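Long-range contact in endoglucanase EG-II (Hypocrea jecorina, PDB 3QR3), which probably cleaves internal beta-1,4-glucosidic bonds of cellulose, as an endoglucanase of glycosyl hydrolase family 5: residues 255-267 and 291-305. Numbering follows the deposited sequence.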
ATOM      1  N   GLN A 255       9.202  13.597   0.405  1.00 16.56           N
ATOM      2  CA  GLN A 255       7.827  13.338   0.831  1.00 14.13           C
ATOM      3  C   GLN A 255       7.626  11.864   1.129  1.00 17.42           C
ATOM      4  O   GLN A 255       8.366  11.019   0.613  1.00 13.02           O
ATOM      5  CB  GLN A 255       6.851  13.763  -0.269  1.00 17.70           C
ATOM      6  CG  GLN A 255       6.704  15.270  -0.392  1.00 18.92           C
ATOM      7  CD  GLN A 255       5.853  15.663  -1.571  1.00 24.02           C
ATOM      8  OE1 GLN A 255       5.999  15.126  -2.667  1.00 23.85           O
ATOM      9  NE2 GLN A 255       4.963  16.610  -1.356  1.00 21.98           N
ATOM     10  N   ALA A 256       6.625  11.568   1.959  1.00 16.78           N
ATOM     11  CA  ALA A 256       6.280  10.196   2.321  1.00 17.68           C
ATOM     12  C   ALA A 256       4.772  10.001   2.240  1.00 21.79           C
ATOM     13  O   ALA A 256       4.004  10.961   2.325  1.00 19.87           O
ATOM     14  CB  ALA A 256       6.759   9.885   3.725  1.00 15.27           C
ATOM     15  N   ILE A 257       4.359   8.755   2.073  1.00 18.73           N
ATOM     16  CA  ILE A 257       2.954   8.396   2.138  1.00 17.73           C
ATOM     17  C   ILE A 257       2.804   7.259   3.140  1.00 20.49           C
ATOM     18  O   ILE A 257       3.644   6.365   3.199  1.00 19.82           O
ATOM     19  CB  ILE A 257       2.411   7.947   0.766  1.00 20.88           C
ATOM     20  CG1 ILE A 257       0.927   7.589   0.879  1.00 18.11           C
ATOM     21  CG2 ILE A 257       3.226   6.768   0.224  1.00 15.47           C
ATOM     22  CD1 ILE A 257       0.165   7.700  -0.423  1.00 15.73           C
ATOM     23  N   LEU A 258       1.748   7.321   3.941  1.00 18.58           N
ATOM     24  CA  LEU A 258       1.428   6.281   4.906  1.00 17.80           C
ATOM     25  C   LEU A 258       0.441   5.328   4.233  1.00 20.83           C
ATOM     26  O   LEU A 258      -0.755   5.626   4.155  1.00 18.20           O
ATOM     27  CB  LEU A 258       0.778   6.918   6.139  1.00 19.61           C
ATOM     28  CG  LEU A 258       0.293   6.044   7.293  1.00 16.61           C
ATOM     29  CD1 LEU A 258       1.440   5.272   7.918  1.00 17.30           C
ATOM     30  CD2 LEU A 258      -0.403   6.907   8.341  1.00 17.09           C
ATOM     31  N   THR A 259       0.942   4.197   3.735  1.00 20.15           N
ATOM     32  CA  THR A 259       0.120   3.283   2.937  1.00 17.88           C
ATOM     33  C   THR A 259      -0.617   2.229   3.749  1.00 17.60           C
ATOM     34  O   THR A 259      -1.449   1.501   3.205  1.00 15.64           O
ATOM     35  CB  THR A 259       0.941   2.562   1.869  1.00 19.36           C
ATOM     36  OG1 THR A 259       2.100   1.978   2.482  1.00 18.88           O
ATOM     37  CG2 THR A 259       1.370   3.536   0.793  1.00 21.10           C
ATOM     38  N   GLU A 260      -0.305   2.129   5.037  1.00 15.30           N
ATOM     39  CA  GLU A 260      -1.102   1.290   5.929  1.00 22.61           C
ATOM     40  C   GLU A 260      -1.206   1.907   7.310  1.00 22.02           C
ATOM     41  O   GLU A 260      -0.197   2.221   7.944  1.00 17.43           O
ATOM     42  CB  GLU A 260      -0.522  -0.126   6.056  1.00 18.75           C
ATOM     43  CG  GLU A 260      -0.892  -1.065   4.920  1.00 19.09           C
ATOM     44  CD  GLU A 260      -0.513  -2.512   5.201  1.00 28.77           C
ATOM     45  OE1 GLU A 260      -0.456  -2.902   6.392  1.00 24.67           O
ATOM     46  OE2 GLU A 260      -0.285  -3.264   4.226  1.00 23.49           O
ATOM     47  N   THR A 261      -2.435   2.082   7.766  1.00 18.13           N
ATOM     48  CA  THR A 261      -2.681   2.494   9.132  1.00 20.36           C
ATOM     49  C   THR A 261      -4.109   2.089   9.447  1.00 15.93           C
ATOM     50  O   THR A 261      -4.916   1.914   8.537  1.00 18.57           O
ATOM     51  CB  THR A 261      -2.440   4.010   9.345  1.00 14.12           C
ATOM     52  OG1 THR A 261      -2.472   4.307  10.745  1.00 19.22           O
ATOM     53  CG2 THR A 261      -3.480   4.866   8.622  1.00 18.16           C
ATOM     54  N   GLY A 262      -4.423   1.901  10.719  1.00 19.91           N
ATOM     55  CA  GLY A 262      -5.766   1.459  11.066  1.00 19.74           C
ATOM     56  C   GLY A 262      -5.929   1.185  12.542  1.00 20.21           C
ATOM     57  O   GLY A 262      -4.973   1.285  13.301  1.00 23.34           O
ATOM     58  N   GLY A 263      -7.150   0.850  12.948  1.00 18.52           N
ATOM     59  CA  GLY A 263      -7.412   0.469  14.318  1.00 22.23           C
ATOM     60  C   GLY A 263      -8.815  -0.082  14.472  1.00 21.54           C
ATOM     61  O   GLY A 263      -9.588  -0.131  13.510  1.00 17.67           O
ATOM     62  N   GLY A 264      -9.151  -0.501  15.685  1.00 21.00           N
ATOM     63  CA  GLY A 264     -10.484  -1.002  15.945  1.00 18.00           C
ATOM     64  C   GLY A 264     -11.533   0.080  15.756  1.00 25.02           C
ATOM     65  O   GLY A 264     -11.228   1.276  15.763  1.00 20.97           O
ATOM     66  N   ASN A 265     -12.782  -0.337  15.575  1.00 20.88           N
ATOM     67  CA  ASN A 265     -13.875   0.617  15.507  1.00 19.32           C
ATOM     68  C   ASN A 265     -14.382   0.899  16.921  1.00 24.27           C
ATOM     69  O   ASN A 265     -15.494   0.532  17.278  1.00 24.41           O
ATOM     70  CB  ASN A 265     -14.985   0.084  14.610  1.00 24.85           C
ATOM     71  CG  ASN A 265     -14.554  -0.005  13.165  1.00 25.60           C
ATOM     72  OD1 ASN A 265     -14.360   1.019  12.506  1.00 22.72           O
ATOM     73  ND2 ASN A 265     -14.372  -1.228  12.668  1.00 19.24           N
ATOM     74  N   VAL A 266     -13.525   1.528  17.719  1.00 23.85           N
ATOM     75  CA  VAL A 266     -13.765   1.762  19.137  1.00 23.92           C
ATOM     76  C   VAL A 266     -13.276   3.165  19.515  1.00 27.02           C
ATOM     77  O   VAL A 266     -12.473   3.771  18.793  1.00 21.18           O
ATOM     78  CB  VAL A 266     -13.022   0.725  20.004  1.00 22.07           C
ATOM     79  CG1 VAL A 266     -13.572  -0.669  19.757  1.00 28.68           C
ATOM     80  CG2 VAL A 266     -11.519   0.768  19.714  1.00 24.22           C
ATOM     81  N   GLN A 267     -13.748   3.666  20.655  1.00 23.56           N
ATOM     82  CA  GLN A 267     -13.475   5.046  21.069  1.00 19.87           C
ATOM     83  C   GLN A 267     -11.989   5.399  21.137  1.00 19.45           C
ATOM     84  O   GLN A 267     -11.589   6.481  20.698  1.00 24.16           O
ATOM     85  CB  GLN A 267     -14.135   5.343  22.419  1.00 22.68           C
ATOM     86  CG  GLN A 267     -14.094   6.816  22.803  1.00 33.84           C
ATOM     87  CD  GLN A 267     -14.809   7.703  21.792  1.00 33.03           C
ATOM     88  OE1 GLN A 267     -15.888   7.362  21.307  1.00 35.94           O
ATOM     89  NE2 GLN A 267     -14.209   8.846  21.473  1.00 29.79           N
ATOM     90  N   VAL A 291      -3.541   5.880   3.927  1.00 13.88           N
ATOM     91  CA  VAL A 291      -4.395   4.809   3.418  1.00 15.37           C
ATOM     92  C   VAL A 291      -4.755   3.830   4.535  1.00 17.50           C
ATOM     93  O   VAL A 291      -3.883   3.199   5.119  1.00 17.86           O
ATOM     94  CB  VAL A 291      -3.709   4.032   2.269  1.00 17.48           C
ATOM     95  CG1 VAL A 291      -4.707   3.106   1.578  1.00 14.25           C
ATOM     96  CG2 VAL A 291      -3.094   4.999   1.255  1.00 15.77           C
ATOM     97  N   GLY A 292      -6.040   3.701   4.826  1.00 15.74           N
ATOM     98  CA  GLY A 292      -6.485   2.865   5.931  1.00 17.43           C
ATOM     99  C   GLY A 292      -6.428   1.388   5.595  1.00 16.24           C
ATOM    100  O   GLY A 292      -6.544   1.012   4.428  1.00 14.70           O
ATOM    101  N   TRP A 293      -6.228   0.558   6.620  1.00 17.29           N
ATOM    102  CA  TRP A 293      -6.299  -0.905   6.498  1.00 15.72           C
ATOM    103  C   TRP A 293      -7.386  -1.433   7.444  1.00 18.66           C
ATOM    104  O   TRP A 293      -7.316  -1.197   8.650  1.00 21.61           O
ATOM    105  CB  TRP A 293      -4.947  -1.544   6.866  1.00 17.79           C
ATOM    106  CG  TRP A 293      -4.931  -3.055   6.690  1.00 16.75           C
ATOM    107  CD1 TRP A 293      -5.342  -3.992   7.599  1.00 19.18           C
ATOM    108  CD2 TRP A 293      -4.490  -3.786   5.534  1.00 19.65           C
ATOM    109  NE1 TRP A 293      -5.189  -5.257   7.080  1.00 21.46           N
ATOM    110  CE2 TRP A 293      -4.668  -5.162   5.815  1.00 19.36           C
ATOM    111  CE3 TRP A 293      -3.971  -3.414   4.287  1.00 17.33           C
ATOM    112  CZ2 TRP A 293      -4.343  -6.166   4.897  1.00 19.24           C
ATOM    113  CZ3 TRP A 293      -3.634  -4.410   3.380  1.00 18.86           C
ATOM    114  CH2 TRP A 293      -3.829  -5.773   3.688  1.00 19.79           C
ATOM    115  N   GLY A 294      -8.387  -2.145   6.922  1.00 22.21           N
ATOM    116  CA  GLY A 294      -8.481  -2.502   5.516  1.00 19.23           C
ATOM    117  C   GLY A 294      -9.915  -2.835   5.126  1.00 21.75           C
ATOM    118  O   GLY A 294     -10.723  -3.239   5.967  1.00 20.63           O
ATOM    119  N   ALA A 295     -10.240  -2.644   3.851  1.00 22.02           N
ATOM    120  CA  ALA A 295     -11.566  -2.977   3.335  1.00 21.97           C
ATOM    121  C   ALA A 295     -11.410  -4.035   2.236  1.00 20.24           C
ATOM    122  O   ALA A 295     -10.496  -4.859   2.297  1.00 16.65           O
ATOM    123  CB  ALA A 295     -12.280  -1.719   2.812  1.00 14.60           C
ATOM    124  N   GLY A 296     -12.274  -4.005   1.226  1.00 17.54           N
ATOM    125  CA  GLY A 296     -12.224  -5.013   0.183  1.00 12.51           C
ATOM    126  C   GLY A 296     -12.879  -6.285   0.708  1.00 17.70           C
ATOM    127  O   GLY A 296     -14.044  -6.262   1.109  1.00 19.94           O
ATOM    128  N   SER A 297     -12.124  -7.382   0.736  1.00 17.10           N
ATOM    129  CA  SER A 297     -12.674  -8.694   1.086  1.00 17.22           C
ATOM    130  C   SER A 297     -12.742  -8.971   2.592  1.00 15.87           C
ATOM    131  O   SER A 297     -13.244 -10.012   3.005  1.00 22.03           O
ATOM    132  CB  SER A 297     -11.919  -9.813   0.357  1.00 17.22           C
ATOM    133  OG  SER A 297     -12.159  -9.755  -1.044  1.00 17.88           O
ATOM    134  N   PHE A 298     -12.263  -8.040   3.409  1.00 17.13           N
ATOM    135  CA  PHE A 298     -12.493  -8.129   4.853  1.00 20.34           C
ATOM    136  C   PHE A 298     -13.971  -7.890   5.130  1.00 21.79           C
ATOM    137  O   PHE A 298     -14.608  -7.099   4.436  1.00 23.99           O
ATOM    138  CB  PHE A 298     -11.660  -7.102   5.617  1.00 13.96           C
ATOM    139  CG  PHE A 298     -10.184  -7.400   5.643  1.00 17.01           C
ATOM    140  CD1 PHE A 298      -9.696  -8.492   6.338  1.00 18.43           C
ATOM    141  CD2 PHE A 298      -9.280  -6.555   5.002  1.00 20.54           C
ATOM    142  CE1 PHE A 298      -8.340  -8.763   6.375  1.00 24.14           C
ATOM    143  CE2 PHE A 298      -7.921  -6.807   5.038  1.00 17.76           C
ATOM    144  CZ  PHE A 298      -7.446  -7.920   5.718  1.00 23.43           C
ATOM    145  N   ASP A 299     -14.528  -8.578   6.122  1.00 24.30           N
ATOM    146  CA  ASP A 299     -15.931  -8.354   6.468  1.00 23.89           C
ATOM    147  C   ASP A 299     -16.087  -7.811   7.883  1.00 23.86           C
ATOM    148  O   ASP A 299     -15.115  -7.392   8.503  1.00 20.08           O
ATOM    149  CB  ASP A 299     -16.783  -9.610   6.231  1.00 29.12           C
ATOM    150  CG  ASP A 299     -16.442 -10.751   7.179  1.00 28.98           C
ATOM    151  OD1 ASP A 299     -15.747 -10.516   8.188  1.00 29.18           O
ATOM    152  OD2 ASP A 299     -16.898 -11.888   6.922  1.00 40.37           O
ATOM    153  N   SER A 300     -17.315  -7.804   8.383  1.00 22.05           N
ATOM    154  CA  SER A 300     -17.632  -7.115   9.630  1.00 19.31           C
ATOM    155  C   SER A 300     -16.905  -7.703  10.843  1.00 24.46           C
ATOM    156  O   SER A 300     -16.872  -7.087  11.909  1.00 20.17           O
ATOM    157  CB  SER A 300     -19.146  -7.153   9.886  1.00 20.86           C
ATOM    158  OG  SER A 300     -19.595  -8.494   9.997  1.00 24.93           O
ATOM    159  N   THR A 301     -16.323  -8.890  10.687  1.00 17.15           N
ATOM    160  CA  THR A 301     -15.730  -9.583  11.823  1.00 17.33           C
ATOM    161  C   THR A 301     -14.234  -9.313  11.957  1.00 22.94           C
ATOM    162  O   THR A 301     -13.615  -9.647  12.966  1.00 21.43           O
ATOM    163  CB  THR A 301     -15.982 -11.099  11.743  1.00 23.65           C
ATOM    164  OG1 THR A 301     -15.319 -11.636  10.596  1.00 26.24           O
ATOM    165  CG2 THR A 301     -17.490 -11.380  11.641  1.00 18.98           C
ATOM    166  N   TYR A 302     -13.647  -8.710  10.934  1.00 19.44           N
ATOM    167  CA  TYR A 302     -12.231  -8.399  10.978  1.00 15.40           C
ATOM    168  C   TYR A 302     -11.981  -7.279  11.985  1.00 20.13           C
ATOM    169  O   TYR A 302     -12.681  -6.261  11.983  1.00 17.63           O
ATOM    170  CB  TYR A 302     -11.745  -7.991   9.596  1.00 15.41           C
ATOM    171  CG  TYR A 302     -10.288  -7.611   9.580  1.00 20.32           C
ATOM    172  CD1 TYR A 302      -9.327  -8.444  10.145  1.00 21.68           C
ATOM    173  CD2 TYR A 302      -9.867  -6.422   8.992  1.00 14.87           C
ATOM    174  CE1 TYR A 302      -7.983  -8.093  10.135  1.00 21.85           C
ATOM    175  CE2 TYR A 302      -8.528  -6.066   8.970  1.00 15.01           C
ATOM    176  CZ  TYR A 302      -7.594  -6.902   9.543  1.00 23.09           C
ATOM    177  OH  TYR A 302      -6.262  -6.554   9.523  1.00 23.27           O
ATOM    178  N   VAL A 303     -10.979  -7.458  12.841  1.00 19.16           N
ATOM    179  CA  VAL A 303     -10.726  -6.505  13.920  1.00 19.21           C
ATOM    180  C   VAL A 303     -10.408  -5.089  13.428  1.00 20.87           C
ATOM    181  O   VAL A 303     -10.758  -4.110  14.084  1.00 22.25           O
ATOM    182  CB  VAL A 303      -9.615  -6.985  14.877  1.00 25.71           C
ATOM    183  CG1 VAL A 303      -8.316  -7.230  14.113  1.00 21.43           C
ATOM    184  CG2 VAL A 303      -9.408  -5.960  15.999  1.00 23.97           C
ATOM    185  N   LEU A 304      -9.755  -4.969  12.277  1.00 19.49           N
ATOM    186  CA  LEU A 304      -9.493  -3.644  11.718  1.00 17.74           C
ATOM    187  C   LEU A 304     -10.360  -3.341  10.502  1.00 19.60           C
ATOM    188  O   LEU A 304      -9.926  -2.634   9.585  1.00 17.10           O
ATOM    189  CB  LEU A 304      -8.009  -3.464  11.365  1.00 20.61           C
ATOM    190  CG  LEU A 304      -7.205  -2.580  12.323  1.00 17.62           C
ATOM    191  CD1 LEU A 304      -7.203  -3.169  13.728  1.00 17.31           C
ATOM    192  CD2 LEU A 304      -5.774  -2.376  11.816  1.00 19.32           C
ATOM    193  N   THR A 305     -11.583  -3.867  10.483  1.00 18.10           N
ATOM    194  CA  THR A 305     -12.399  -3.720   9.288  1.00 16.45           C
ATOM    195  C   THR A 305     -12.721  -2.251   8.994  1.00 19.83           C
ATOM    196  O   THR A 305     -13.045  -1.476   9.904  1.00 19.27           O
ATOM    197  CB  THR A 305     -13.700  -4.569   9.332  1.00 19.71           C
ATOM    198  OG1 THR A 305     -14.424  -4.379   8.112  1.00 18.93           O
ATOM    199  CG2 THR A 305     -14.595  -4.176  10.509  1.00 16.67           C
TER
HETATM  200  O   HOH W   1     -11.247   0.049  11.199  0.91 17.97           O
HETATM  201  O   HOH W   2      -8.735   0.303  10.321  1.00 18.18           O
HETATM  202  O   HOH W   3     -12.980  -3.375  15.669  1.00 26.09           O
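Strands 256-261 and 291-292 run parallel, with Val291 N hydrogen-bonded to Leu258 O (2.8 Å) and Trp293 N to Thr261 O (2.7 Å). Val291 packs its CB against Thr259 O, 3.5 Å away. The carboxylate of Glu260 lies beside the six-membered part of the Trp293 indole. Its OE2 comes within 3.6 Å of Trp293 CZ3, and the two planes are 26° apart. Arg61 forms a salt bridge to OE2, and Tyr221 OH hydrogen-bonds with OE1. The strands are the last two of the TIM barrel, joined by helix 267-281 in a beta-alpha-beta unit. Glu260 sits near the C-terminal end of the seventh strand, where family 5 enzymes carry their nucleophile, so it probably has that role; a sulfate lies next to it. Trp293 CG is anti to the backbone N (chi1 -177°), which sets the indole alongside Glu260. Phe298 CE2 lies over the other face of the Trp293 ring, toward its rim, across from Glu260 OE1. Trp293 NE1 donates a hydrogen bond in the ring plane to Tyr302 OH. With an alanine in place of Trp293, Glu260 would probably lose its flat neighbour and Tyr302 OH the indole N-H donor. Farther out, Leu304 CG rests on Gly263 N (3.5 Å). Asn265 ND2 gives a nearly straight hydrogen bond to Thr305 O (3.1 Å, 168°), while its OD1 accepts from Thr318.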